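Local coordinates for chaperone protein gp12 (Lactococcus phage p2, PDB 3D8L) that probably acts as a chaperone for the tape measure protein, helping to keep it in solution while the phage tail is assembled, at residues F11-K17 / F43-L48. The protein carries 1 engineered substitution. Residues are numbered along the deposited sequence.
Sequences FKMITGK and FVQYGL
F11 (chi1 t) lays its ring edge against the backbone of 43-48, with CD1 3.5 Å from G47 C and CE1 3.9 Å from V44 O. It packs as a knob into the hole formed by F43, V44, G47 and L48. The helical segments 11-15 and 43-48 cross at 114°, their axes 10.0 Å apart at closest approach. The CA atoms of F11 and G47 are the nearest pair, 6.0 Å apart. G47 makes this approach possible: a CB here would clash with F11 CE1 and T15 CG2. T15 CG2 lies 3.8 Å from G47 CA. This crossing joins helix 7-15 to helix 37-53 near the centre of a small all-helical fold, and helix 19-31 also packs on F11, F43 and V44. The CA-to-CB bond of F43 (chi1 t) points sideways to 11-17, but the end of its ring comes nearer. Its CE2 meets T15 CB at 3.4 Å and F11 CZ at 4.1 Å. F64 of helix 57-70 packs edge-to-face with F43. T15 (chi1 p) ends its helix in an ST turn: OG1 donates a hydrogen bond to F11 O (2.8 Å) and accepts one from K17 N (2.9 Å). G16, the first residue after the helix, has positive phi (76°). K17 follows, extended, and its CG lies 3.8 Å from F43 CZ.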
ATOM      1  N   PHE A  11      14.918  16.267  -5.147  1.00 63.50           N
ATOM      2  CA  PHE A  11      16.031  15.475  -5.661  1.00 63.12           C
ATOM      3  C   PHE A  11      16.971  16.265  -6.589  1.00 63.22           C
ATOM      4  O   PHE A  11      18.200  16.058  -6.576  1.00 63.25           O
ATOM      5  CB  PHE A  11      15.530  14.252  -6.409  1.00 63.12           C
ATOM      6  CG  PHE A  11      16.645  13.372  -6.914  1.00 62.95           C
ATOM      7  CD1 PHE A  11      17.126  12.329  -6.129  1.00 63.12           C
ATOM      8  CD2 PHE A  11      17.244  13.630  -8.126  1.00 61.27           C
ATOM      9  CE1 PHE A  11      18.141  11.538  -6.562  1.00 63.72           C
ATOM     10  CE2 PHE A  11      18.267  12.846  -8.583  1.00 62.80           C
ATOM     11  CZ  PHE A  11      18.727  11.795  -7.811  1.00 64.13           C
ATOM     12  N   LYS A  12      16.403  17.144  -7.409  1.00 62.75           N
ATOM     13  CA  LYS A  12      17.234  17.960  -8.271  1.00 62.62           C
ATOM     14  C   LYS A  12      17.946  19.040  -7.470  1.00 62.48           C
ATOM     15  O   LYS A  12      19.136  19.294  -7.679  1.00 62.62           O
ATOM     16  CB  LYS A  12      16.419  18.619  -9.362  1.00 62.62           C
ATOM     17  CG  LYS A  12      17.266  18.967 -10.526  1.00 62.21           C
ATOM     18  CD  LYS A  12      16.581  19.994 -11.384  1.00 64.10           C
ATOM     19  CE  LYS A  12      17.059  19.881 -12.850  1.00 66.03           C
ATOM     20  NZ  LYS A  12      18.519  19.485 -12.875  1.00 67.21           N
ATOM     21  N   MET A  13      17.227  19.689  -6.557  1.00 61.98           N
ATOM     22  CA  MET A  13      17.839  20.755  -5.775  1.00 61.49           C
ATOM     23  C   MET A  13      18.989  20.176  -4.959  1.00 62.06           C
ATOM     24  O   MET A  13      19.911  20.897  -4.612  1.00 62.95           O
ATOM     25  CB  MET A  13      16.827  21.413  -4.828  1.00 61.23           C
ATOM     26  CG  MET A  13      15.717  22.189  -5.494  1.00 60.20           C
ATOM     27  SD  MET A  13      14.363  22.515  -4.367  1.00 58.00           S
ATOM     28  CE  MET A  13      13.538  23.769  -5.349  1.00 59.40           C
ATOM     29  N   ILE A  14      18.934  18.886  -4.645  1.00 62.22           N
ATOM     30  CA  ILE A  14      19.880  18.311  -3.715  1.00 62.61           C
ATOM     31  C   ILE A  14      21.119  17.786  -4.444  1.00 62.99           C
ATOM     32  O   ILE A  14      22.252  18.052  -4.034  1.00 62.72           O
ATOM     33  CB  ILE A  14      19.232  17.161  -2.894  1.00 62.77           C
ATOM     34  CG1 ILE A  14      18.077  17.701  -2.032  1.00 63.79           C
ATOM     35  CG2 ILE A  14      20.266  16.517  -1.939  1.00 62.54           C
ATOM     36  CD1 ILE A  14      17.235  16.610  -1.321  1.00 62.81           C
ATOM     37  N   THR A  15      20.892  17.025  -5.507  1.00 63.08           N
ATOM     38  CA  THR A  15      21.948  16.291  -6.158  1.00 63.14           C
ATOM     39  C   THR A  15      22.416  16.962  -7.418  1.00 63.34           C
ATOM     40  O   THR A  15      23.399  16.540  -8.016  1.00 63.54           O
ATOM     41  CB  THR A  15      21.451  14.926  -6.601  1.00 63.33           C
ATOM     42  OG1 THR A  15      20.574  15.094  -7.720  1.00 64.04           O
ATOM     43  CG2 THR A  15      20.730  14.193  -5.474  1.00 63.14           C
ATOM     44  N   GLY A  16      21.682  17.971  -7.863  1.00 64.03           N
ATOM     45  CA  GLY A  16      21.987  18.649  -9.111  1.00 64.31           C
ATOM     46  C   GLY A  16      21.590  17.854 -10.340  1.00 64.78           C
ATOM     47  O   GLY A  16      21.781  18.331 -11.467  1.00 64.99           O
ATOM     48  N   LYS A  17      21.022  16.658 -10.144  1.00 65.31           N
ATOM     49  CA  LYS A  17      20.625  15.794 -11.264  1.00 65.86           C
ATOM     50  C   LYS A  17      19.130  15.455 -11.304  1.00 65.71           C
ATOM     51  O   LYS A  17      18.473  15.389 -10.274  1.00 66.11           O
ATOM     52  CB  LYS A  17      21.472  14.535 -11.256  1.00 65.99           C
ATOM     53  CG  LYS A  17      22.881  14.832 -11.733  1.00 67.92           C
ATOM     54  CD  LYS A  17      23.557  13.652 -12.409  1.00 67.95           C
ATOM     55  CE  LYS A  17      24.587  14.175 -13.411  1.00 69.47           C
ATOM     56  NZ  LYS A  17      25.281  13.041 -14.117  1.00 71.82           N
ATOM     57  N   PHE A  43      24.118   7.076  -5.848  1.00 63.01           N
ATOM     58  CA  PHE A  43      23.759   8.480  -6.073  1.00 63.34           C
ATOM     59  C   PHE A  43      22.263   8.592  -5.916  1.00 63.64           C
ATOM     60  O   PHE A  43      21.802   9.404  -5.120  1.00 64.47           O
ATOM     61  CB  PHE A  43      24.186   8.919  -7.463  1.00 63.20           C
ATOM     62  CG  PHE A  43      24.074  10.378  -7.733  1.00 62.59           C
ATOM     63  CD1 PHE A  43      25.236  11.162  -7.854  1.00 63.27           C
ATOM     64  CD2 PHE A  43      22.843  10.958  -7.993  1.00 63.24           C
ATOM     65  CE1 PHE A  43      25.180  12.544  -8.206  1.00 63.24           C
ATOM     66  CE2 PHE A  43      22.753  12.348  -8.337  1.00 64.69           C
ATOM     67  CZ  PHE A  43      23.938  13.145  -8.448  1.00 63.14           C
ATOM     68  N   VAL A  44      21.510   7.740  -6.619  1.00 63.55           N
ATOM     69  CA  VAL A  44      20.049   7.843  -6.584  1.00 63.27           C
ATOM     70  C   VAL A  44      19.516   7.425  -5.226  1.00 63.41           C
ATOM     71  O   VAL A  44      18.743   8.151  -4.644  1.00 63.84           O
ATOM     72  CB  VAL A  44      19.385   7.015  -7.667  1.00 63.22           C
ATOM     73  CG1 VAL A  44      17.902   7.167  -7.560  1.00 62.68           C
ATOM     74  CG2 VAL A  44      19.891   7.439  -9.043  1.00 62.12           C
ATOM     75  N   GLN A  45      19.970   6.284  -4.717  1.00 63.43           N
ATOM     76  CA  GLN A  45      19.576   5.802  -3.394  1.00 63.44           C
ATOM     77  C   GLN A  45      19.624   6.900  -2.330  1.00 63.82           C
ATOM     78  O   GLN A  45      18.632   7.145  -1.621  1.00 63.83           O
ATOM     79  CB  GLN A  45      20.455   4.622  -2.947  1.00 62.93           C
ATOM     80  CG  GLN A  45      20.004   4.077  -1.605  1.00 63.12           C
ATOM     81  CD  GLN A  45      20.680   2.794  -1.148  1.00 62.29           C
ATOM     82  OE1 GLN A  45      20.158   2.113  -0.269  1.00 59.00           O
ATOM     83  NE2 GLN A  45      21.849   2.478  -1.706  1.00 61.12           N
ATOM     84  N   TYR A  46      20.770   7.558  -2.212  1.00 64.46           N
ATOM     85  CA  TYR A  46      20.968   8.507  -1.090  1.00 64.86           C
ATOM     86  C   TYR A  46      20.256   9.784  -1.387  1.00 65.27           C
ATOM     87  O   TYR A  46      19.688  10.388  -0.473  1.00 66.05           O
ATOM     88  CB  TYR A  46      22.447   8.811  -0.810  1.00 65.03           C
ATOM     89  CG  TYR A  46      22.715   9.594   0.455  1.00 64.70           C
ATOM     90  CD1 TYR A  46      22.030   9.338   1.627  1.00 65.84           C
ATOM     91  CD2 TYR A  46      23.701  10.565   0.492  1.00 66.07           C
ATOM     92  CE1 TYR A  46      22.304  10.057   2.792  1.00 65.25           C
ATOM     93  CE2 TYR A  46      23.953  11.300   1.640  1.00 64.88           C
ATOM     94  CZ  TYR A  46      23.251  11.032   2.781  1.00 64.53           C
ATOM     95  OH  TYR A  46      23.516  11.727   3.927  1.00 64.84           O
ATOM     96  N   GLY A  47      20.283  10.173  -2.666  1.00 65.02           N
ATOM     97  CA  GLY A  47      19.563  11.358  -3.160  1.00 64.78           C
ATOM     98  C   GLY A  47      18.066  11.280  -2.944  1.00 64.60           C
ATOM     99  O   GLY A  47      17.439  12.230  -2.481  1.00 64.48           O
ATOM    100  N   LEU A  48      17.504  10.121  -3.260  1.00 64.57           N
ATOM    101  CA  LEU A  48      16.074   9.866  -3.086  1.00 64.15           C
ATOM    102  C   LEU A  48      15.770   9.816  -1.583  1.00 63.94           C
ATOM    103  O   LEU A  48      14.750  10.342  -1.135  1.00 63.25           O
ATOM    104  CB  LEU A  48      15.680   8.542  -3.762  1.00 63.71           C
ATOM    105  CG  LEU A  48      14.343   8.502  -4.466  1.00 63.73           C
ATOM    106  CD1 LEU A  48      13.989   7.071  -4.874  1.00 63.20           C
ATOM    107  CD2 LEU A  48      13.279   9.085  -3.555  1.00 64.62           C
TER